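Local atomic coordinates of BAR/IMD domain-containing adapter protein 2-like 2 (Mus musculus, PDB entry 3OK8), a protein that binds phosphoinositides through its I-BAR (IMD) domain and induces planar or gently curved membrane structures. Residues Asn37-Leu40 with Arg41-Ala45; Leu103-Met106 with Glu107-Lys111; Arg214-Leu217 with Trp218-Gln221. One frame throughout, in Å; residues are numbered along the deposited sequence. Where two conformers were deposited one is given.

The chain is the I-BAR (IMD) domain, a bundle of three long helices that pairs antiparallel with a second copy. Starting from the N terminus, contact 1 lies part-way along helix 5-66, contact 2 in helix 71-147, and contact 3 where helix 153-217 ends. Each joins consecutive segments, so none closes a long loop; they run in series, without nesting or crossing. Contacts 1 and 2 meet directly, Leu40 CD1 lying 3.4 Å from Leu103 CD2, which ties the first two helices together. Contact 3 stands apart, its nearest atoms about 20 Å from contact 1 and about 29 Å from contact 2. Contacts 1 and 3 both touch the second subunit.

Contact 1. Residues Asn37-Leu40 with Arg41-Ala45; sequences NNYL and RAFHA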
loop_
_atom_site.group_PDB
_atom_site.type_symbol
_atom_site.label_atom_id
_atom_site.label_comp_id
_atom_site.label_asym_id
_atom_site.label_seq_id
_atom_site.Cartn_x
_atom_site.Cartn_y
_atom_site.Cartn_z
ATOM N N ASN A 37 -15.163 1.037 -3.331
ATOM C CA ASN A 37 -14.717 1.211 -4.707
ATOM C C ASN A 37 -13.642 2.304 -4.851
ATOM O O ASN A 37 -12.704 2.165 -5.648
ATOM C CB ASN A 37 -15.913 1.414 -5.630
ATOM C CG ASN A 37 -16.535 0.096 -6.052
ATOM O OD1 ASN A 37 -15.833 -0.908 -6.187
ATOM N ND2 ASN A 37 -17.847 0.086 -6.262
ATOM N N ASN A 38 -13.783 3.363 -4.053
ATOM C CA ASN A 38 -12.783 4.418 -3.913
ATOM C C ASN A 38 -11.454 3.851 -3.441
ATOM O O ASN A 38 -10.387 4.228 -3.926
ATOM C CB ASN A 38 -13.236 5.441 -2.873
ATOM C CG ASN A 38 -14.297 6.394 -3.394
ATOM O OD1 ASN A 38 -14.672 6.375 -4.573
ATOM N ND2 ASN A 38 -14.783 7.247 -2.505
ATOM N N TYR A 39 -11.539 2.962 -2.462
ATOM C CA TYR A 39 -10.383 2.243 -1.939
ATOM C C TYR A 39 -9.630 1.482 -3.051
ATOM O O TYR A 39 -8.403 1.556 -3.157
ATOM C CB TYR A 39 -10.878 1.276 -0.870
ATOM C CG TYR A 39 -9.861 0.830 0.153
ATOM C CD1 TYR A 39 -8.500 1.020 -0.039
ATOM C CD2 TYR A 39 -10.271 0.178 1.307
ATOM C CE1 TYR A 39 -7.582 0.593 0.910
ATOM C CE2 TYR A 39 -9.366 -0.256 2.250
ATOM C CZ TYR A 39 -8.024 -0.054 2.050
ATOM O OH TYR A 39 -7.139 -0.496 3.015
ATOM N N LEU A 40 -10.367 0.749 -3.882
ATOM C CA LEU A 40 -9.764 0.011 -4.988
ATOM C C LEU A 40 -9.065 0.950 -5.956
ATOM O O LEU A 40 -7.934 0.699 -6.366
ATOM C CB LEU A 40 -10.816 -0.780 -5.766
ATOM C CG LEU A 40 -11.339 -2.066 -5.143
ATOM C CD1 LEU A 40 -12.663 -2.457 -5.796
ATOM C CD2 LEU A 40 -10.308 -3.162 -5.288
ATOM N N ARG A 41 -9.754 2.019 -6.341
ATOM C CA ARG A 41 -9.192 2.975 -7.287
ATOM C C ARG A 41 -7.900 3.599 -6.755
ATOM O O ARG A 41 -6.948 3.771 -7.506
ATOM C CB ARG A 41 -10.221 4.038 -7.691
ATOM C CG ARG A 41 -11.280 3.519 -8.671
ATOM C CD ARG A 41 -12.237 4.622 -9.146
ATOM N NE ARG A 41 -13.137 5.066 -8.086
ATOM C CZ ARG A 41 -14.375 4.604 -7.900
ATOM N NH1 ARG A 41 -14.887 3.689 -8.712
ATOM N NH2 ARG A 41 -15.116 5.070 -6.900
ATOM N N ALA A 42 -7.853 3.920 -5.464
ATOM C CA ALA A 42 -6.596 4.366 -4.860
ATOM C C ALA A 42 -5.518 3.306 -4.975
ATOM O O ALA A 42 -4.382 3.628 -5.315
ATOM C CB ALA A 42 -6.780 4.771 -3.410
ATOM N N PHE A 43 -5.865 2.052 -4.666
ATOM C CA PHE A 43 -4.947 0.924 -4.842
ATOM C C PHE A 43 -4.393 0.844 -6.261
ATOM O O PHE A 43 -3.199 0.654 -6.455
ATOM C CB PHE A 43 -5.650 -0.407 -4.569
ATOM C CG PHE A 43 -5.536 -0.900 -3.151
ATOM C CD1 PHE A 43 -4.308 -1.308 -2.637
ATOM C CD2 PHE A 43 -6.672 -1.011 -2.351
ATOM C CE1 PHE A 43 -4.210 -1.790 -1.327
ATOM C CE2 PHE A 43 -6.587 -1.492 -1.042
ATOM C CZ PHE A 43 -5.352 -1.876 -0.527
ATOM N N HIS A 44 -5.273 0.933 -7.250
ATOM C CA HIS A 44 -4.861 0.776 -8.638
ATOM C C HIS A 44 -3.933 1.921 -9.063
ATOM O O HIS A 44 -3.038 1.740 -9.887
ATOM C CB HIS A 44 -6.089 0.718 -9.557
ATOM C CG HIS A 44 -6.919 -0.523 -9.404
ATOM N ND1 HIS A 44 -6.380 -1.794 -9.422
ATOM C CD2 HIS A 44 -8.255 -0.686 -9.255
ATOM C CE1 HIS A 44 -7.347 -2.682 -9.284
ATOM N NE2 HIS A 44 -8.496 -2.035 -9.177
ATOM N N ALA A 45 -4.176 3.098 -8.497
ATOM C CA ALA A 45 -3.351 4.277 -8.738
ATOM C C ALA A 45 -1.978 4.150 -8.075
ATOM O O ALA A 45 -0.971 4.588 -8.639
ATOM C CB ALA A 45 -4.065 5.539 -8.258
#
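Asn37 takes a face of the Arg41 guanidinium and Asn38 its edge. Asn37 O sits over the centre of that face, 3.7 Å above the plane, while Asn38 OD1 lies at the edge, close to the plane, and accepts a hydrogen bond from Arg41 NH2 at 2.7 Å. The N-H...O angle of 146° makes this bond somewhat bent, and the donor stays in the carbonyl plane of the amide. Amide and guanidinium planes stand 69° apart, so the two groups meet edge-on rather than stacking. What brings the arginine back over the preceding turn is the bend at chi3 (-70°), after a first torsion that sets CG beside its own backbone N.

The second flat pair, Tyr39 and Phe43, is one helical turn apart. The two rings run alongside each other, offset and with little overlap, though their exact spacing in the model is doubtful because two ring carbons come too close. Leu40 CA borders the Phe43 ring at its rim. The backbone keeps regular i to i+4 helical bonds, including Phe43 N to Tyr39 O at 3.0 Å and His44 N to Leu40 O at 2.8 Å.

This turn belongs to helix 5-66, the first helix of the I-BAR three-helix bundle, and it packs on helix 71-147 as well as on the second subunit of the dimer. Leu40, which is buried, and Phe43 both meet Val95 of helix 71-147, and the Tyr39 ring meets that of Phe98. Towards the dimer partner, Tyr39, Ala42 and Phe43 pack on Ala50, Ala49 and Leu46 of the second subunit.

Contact 2. Residues Leu103-Met106 with Glu107-Lys111; sequences LQHM and EKNTK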
loop_
_atom_site.group_PDB
_atom_site.type_symbol
_atom_site.label_atom_id
_atom_site.label_comp_id
_atom_site.label_asym_id
_atom_site.label_seq_id
_atom_site.Cartn_x
_atom_site.Cartn_y
_atom_site.Cartn_z
ATOM N N LEU A 103 -16.658 -6.909 -2.361
ATOM C CA LEU A 103 -17.327 -5.772 -2.984
ATOM C C LEU A 103 -18.377 -6.124 -4.051
ATOM O O LEU A 103 -19.391 -5.440 -4.154
ATOM C CB LEU A 103 -16.289 -4.787 -3.536
ATOM C CG LEU A 103 -15.841 -3.596 -2.674
ATOM C CD1 LEU A 103 -15.972 -3.848 -1.190
ATOM C CD2 LEU A 103 -14.397 -3.176 -3.017
ATOM N N GLN A 104 -18.148 -7.171 -4.841
ATOM C CA GLN A 104 -19.160 -7.603 -5.813
ATOM C C GLN A 104 -20.295 -8.337 -5.102
ATOM O O GLN A 104 -21.427 -8.430 -5.599
ATOM C CB GLN A 104 -18.555 -8.518 -6.875
ATOM C CG GLN A 104 -17.687 -7.819 -7.903
ATOM C CD GLN A 104 -17.097 -8.797 -8.914
ATOM O OE1 GLN A 104 -16.123 -8.489 -9.590
ATOM N NE2 GLN A 104 -17.689 -9.982 -9.017
ATOM N N HIS A 105 -19.984 -8.866 -3.927
ATOM C CA HIS A 105 -20.971 -9.609 -3.163
ATOM C C HIS A 105 -22.052 -8.688 -2.595
ATOM O O HIS A 105 -23.250 -8.961 -2.720
ATOM C CB HIS A 105 -20.290 -10.392 -2.041
ATOM C CG HIS A 105 -21.111 -11.528 -1.524
ATOM N ND1 HIS A 105 -21.826 -11.453 -0.348
ATOM C CD2 HIS A 105 -21.348 -12.760 -2.033
ATOM C CE1 HIS A 105 -22.461 -12.595 -0.150
ATOM N NE2 HIS A 105 -22.188 -13.404 -1.157
ATOM N N MET A 106 -21.623 -7.597 -1.972
ATOM C CA MET A 106 -22.552 -6.680 -1.336
ATOM C C MET A 106 -23.473 -5.989 -2.335
ATOM O O MET A 106 -24.684 -5.963 -2.138
ATOM C CB MET A 106 -21.813 -5.654 -0.484
ATOM C CG MET A 106 -21.311 -6.202 0.843
ATOM S SD MET A 106 -20.164 -5.049 1.642
ATOM C CE MET A 106 -19.356 -6.130 2.826
ATOM N N GLU A 107 -22.924 -5.434 -3.412
ATOM C CA GLU A 107 -23.780 -4.767 -4.398
ATOM C C GLU A 107 -24.721 -5.744 -5.118
ATOM O O GLU A 107 -25.786 -5.357 -5.599
ATOM C CB GLU A 107 -22.947 -3.939 -5.388
ATOM C CG GLU A 107 -21.724 -4.656 -5.955
ATOM C CD GLU A 107 -22.050 -5.515 -7.174
ATOM O OE1 GLU A 107 -23.241 -5.542 -7.582
ATOM O OE2 GLU A 107 -21.107 -6.153 -7.722
ATOM N N LYS A 108 -24.332 -7.012 -5.169
ATOM C CA LYS A 108 -25.112 -8.030 -5.867
ATOM C C LYS A 108 -26.276 -8.523 -5.017
ATOM O O LYS A 108 -27.288 -8.996 -5.538
ATOM C CB LYS A 108 -24.214 -9.214 -6.239
ATOM C CG LYS A 108 -24.515 -9.807 -7.607
ATOM C CD LYS A 108 -24.178 -11.291 -7.700
ATOM C CE LYS A 108 -25.000 -11.949 -8.806
ATOM N NZ LYS A 108 -25.079 -11.104 -10.042
ATOM N N ASN A 109 -26.131 -8.402 -3.703
ATOM C CA ASN A 109 -27.085 -8.991 -2.775
ATOM C C ASN A 109 -27.742 -7.978 -1.839
ATOM O O ASN A 109 -28.782 -8.264 -1.234
ATOM C CB ASN A 109 -26.400 -10.102 -1.964
ATOM C CG ASN A 109 -25.930 -11.253 -2.831
ATOM O OD1 ASN A 109 -24.734 -11.422 -3.060
ATOM N ND2 ASN A 109 -26.874 -12.051 -3.319
ATOM N N THR A 110 -27.146 -6.797 -1.719
ATOM C CA THR A 110 -27.682 -5.768 -0.821
ATOM C C THR A 110 -29.191 -5.498 -0.957
ATOM O O THR A 110 -29.871 -5.400 0.052
ATOM C CB THR A 110 -26.857 -4.448 -0.875
ATOM O OG1 THR A 110 -26.026 -4.369 0.286
ATOM C CG2 THR A 110 -27.738 -3.242 -0.881
ATOM N N LYS A 111 -29.706 -5.397 -2.185
ATOM C CA LYS A 111 -31.142 -5.166 -2.386
ATOM C C LYS A 111 -31.936 -6.466 -2.254
ATOM O O LYS A 111 -33.085 -6.463 -1.824
ATOM C CB LYS A 111 -31.397 -4.486 -3.734
ATOM C CG LYS A 111 -31.820 -5.416 -4.857
ATOM C CD LYS A 111 -33.330 -5.581 -4.868
ATOM C CE LYS A 111 -33.809 -6.218 -6.154
ATOM N NZ LYS A 111 -33.631 -5.311 -7.318
#
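Met106 and Thr110, both buried, make up the compact part of this helical turn. Thr110 N donates to Met106 O at 2.6 Å. The same oxygen takes a second bond from Asn109 N at 3.2 Å; here the donor stands above the carbonyl plane. One acceptor is thus gripped by two amides approaching from different directions, an i+3 and an i+4 bond together.

The remaining backbone bonds are slacker. Lys108 N lies 3.3 Å from both Gln104 O and His105 O, a weak bifurcated pair, and Asn109 N reaches His105 O weakly as well. With Asn109 at phi -122°, well off the usual helical value, this is a locally distorted stretch within helix 71-147 of the three-helix bundle. Its inward side is filled from two directions: Met106 packs on Val33 of helix 5-66 and Leu189 of helix 153-217, Thr110 touches Leu29 and Glu30, and the rings of His105 and Phe188 meet.

On the exposed side the Glu107 side chain leans back toward Gln104 and runs out beside it. Its first torsion (46°) places CG between backbone N and carbonyl carbon, and a further bend at chi2 brings OE2 within 3.1 Å of Gln104 CA. OE2 comes equally close, 3.1 Å, to Gln104 O, but both are acceptors, so this is proximity and not a polar grip. The carboxylate lies alongside the extended Gln104 chain, OE2 3.6 Å from Gln104 CB, with carboxylate and amide planes 53° apart. Lys108, by contrast, comes closest with CB, 3.0 Å from Gln104 O, and its ammonium group extends off from the turn.

Contact 3. Residues Arg214-Leu217 with Trp218-Gln221; sequences RVLL and WKEQ
Arg214 CB lies over one face of the Trp218 indole, 3.5 Å from the centroid of its six-membered ring and 10° off the ring normal, a clear CH-pi contact. In the conformer given, one of two deposited for the arginine, CG and CD continue the cover: each comes to 3.8 Å from Trp218 CZ2, so it is the aliphatic part of the side chain that meets the ring. The guanidinium of this conformer is not stacked, since its plane stands 77° from that of the indole. A bend at chi2 (-47°) steers this copy of the chain along the benzene side of the ring system.

The backbone supports this pairing. Trp218 N donates to Arg214 O at 2.9 Å, and the same oxygen also lies beneath the indole face. This is the last turn of helix 153-217, the third helix of the IMD bundle, and Trp218 is the first residue whose backbone leaves helical geometry. Beyond it, Lys219 curls back through bends at chi3 and chi4 and donates from NZ to a lone pair of Leu216 O at 3.0 Å. Lys219 N also makes a weak bond to that carbonyl, so two groups of one residue converge on an acceptor at the helix end.

Further out, Trp218 NE1 is weakly bonded to Gln79 OE1 of helix 71-147, and Thr83 of that helix touches both Trp218 and Arg214. With Trp218 replaced by an alanine, the Arg214 chain is likely to lose the surface it lies on, a gap to open beside Thr83, and Gln79 to lose its weak indole donor. Ser197 of the second subunit packs on Trp218.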
loop_
_atom_site.group_PDB
_atom_site.type_symbol
_atom_site.label_atom_id
_atom_site.label_comp_id
_atom_site.label_asym_id
_atom_site.label_seq_id
_atom_site.Cartn_x
_atom_site.Cartn_y
_atom_site.Cartn_z
ATOM N N ARG A 214 16.687 -10.525 -0.116
ATOM C CA ARG A 214 17.107 -9.441 -0.990
ATOM C C ARG A 214 18.026 -8.486 -0.245
ATOM O O ARG A 214 19.102 -8.173 -0.723
ATOM C CB ARG A 214 15.910 -8.671 -1.555
ATOM C CG ARG A 214 15.009 -9.450 -2.501
ATOM C CD ARG A 214 15.770 -10.217 -3.551
ATOM N NE ARG A 214 14.861 -10.808 -4.531
ATOM C CZ ARG A 214 14.061 -11.844 -4.284
ATOM N NH1 ARG A 214 13.268 -12.311 -5.239
ATOM N NH2 ARG A 214 14.047 -12.414 -3.084
ATOM N N VAL A 215 17.598 -8.024 0.925
ATOM C CA VAL A 215 18.416 -7.093 1.706
ATOM C C VAL A 215 19.845 -7.614 1.957
ATOM O O VAL A 215 20.793 -6.838 2.094
ATOM C CB VAL A 215 17.733 -6.680 3.038
ATOM C CG1 VAL A 215 16.339 -6.069 2.762
ATOM C CG2 VAL A 215 17.626 -7.869 4.001
ATOM N N LEU A 216 19.988 -8.930 2.012
ATOM C CA LEU A 216 21.295 -9.554 2.190
ATOM C C LEU A 216 22.073 -9.627 0.874
ATOM O O LEU A 216 23.277 -9.346 0.835
ATOM C CB LEU A 216 21.136 -10.953 2.793
ATOM C CG LEU A 216 20.664 -10.999 4.246
ATOM C CD1 LEU A 216 20.193 -12.401 4.618
ATOM C CD2 LEU A 216 21.770 -10.516 5.183
ATOM N N LEU A 217 21.392 -9.994 -0.207
ATOM C CA LEU A 217 22.074 -10.106 -1.495
ATOM C C LEU A 217 22.488 -8.735 -2.055
ATOM O O LEU A 217 23.417 -8.629 -2.861
ATOM C CB LEU A 217 21.204 -10.859 -2.498
ATOM C CG LEU A 217 20.783 -12.274 -2.083
ATOM C CD1 LEU A 217 19.809 -12.890 -3.083
ATOM C CD2 LEU A 217 21.994 -13.164 -1.889
ATOM N N TRP A 218 21.805 -7.689 -1.606
ATOM C CA TRP A 218 22.041 -6.343 -2.116
ATOM C C TRP A 218 23.004 -5.531 -1.259
ATOM O O TRP A 218 23.158 -4.334 -1.469
ATOM C CB TRP A 218 20.724 -5.572 -2.237
ATOM C CG TRP A 218 19.734 -6.150 -3.200
ATOM C CD1 TRP A 218 19.992 -6.973 -4.269
ATOM C CD2 TRP A 218 18.324 -5.905 -3.212
ATOM N NE1 TRP A 218 18.813 -7.269 -4.929
ATOM C CE2 TRP A 218 17.780 -6.626 -4.299
ATOM C CE3 TRP A 218 17.462 -5.160 -2.395
ATOM C CZ2 TRP A 218 16.412 -6.617 -4.592
ATOM C CZ3 TRP A 218 16.102 -5.154 -2.686
ATOM C CH2 TRP A 218 15.591 -5.879 -3.775
ATOM N N LYS A 219 23.602 -6.169 -0.295
ATOM C CA LYS A 219 24.570 -5.507 0.482
ATOM C C LYS A 219 25.737 -5.567 -0.472
ATOM O O LYS A 219 25.782 -6.386 -1.362
ATOM C CB LYS A 219 24.897 -6.294 1.726
ATOM C CG LYS A 219 24.218 -5.870 2.993
ATOM C CD LYS A 219 24.923 -6.423 4.200
ATOM C CE LYS A 219 24.660 -7.918 4.412
ATOM N NZ LYS A 219 24.912 -8.787 3.231
ATOM N N GLU A 220 26.681 -4.678 -0.326
ATOM C CA GLU A 220 27.792 -4.809 -1.217
ATOM C C GLU A 220 29.060 -5.163 -0.530
ATOM O O GLU A 220 30.070 -5.259 -1.169
ATOM C CB GLU A 220 27.900 -3.675 -2.223
ATOM C CG GLU A 220 27.374 -4.150 -3.525
ATOM C CD GLU A 220 27.591 -5.626 -3.633
ATOM O OE1 GLU A 220 28.636 -6.053 -3.149
ATOM O OE2 GLU A 220 26.739 -6.352 -4.185
ATOM N N GLN A 221 28.980 -5.429 0.768
ATOM C CA GLN A 221 29.965 -6.282 1.416
ATOM C C GLN A 221 29.793 -6.658 2.900
ATOM O O GLN A 221 28.822 -6.307 3.556
ATOM C CB GLN A 221 31.381 -5.783 1.122
ATOM C CG GLN A 221 32.430 -6.870 0.927
ATOM C CD GLN A 221 32.572 -7.336 -0.498
ATOM O OE1 GLN A 221 33.397 -8.198 -0.788
ATOM N NE2 GLN A 221 31.774 -6.783 -1.399
#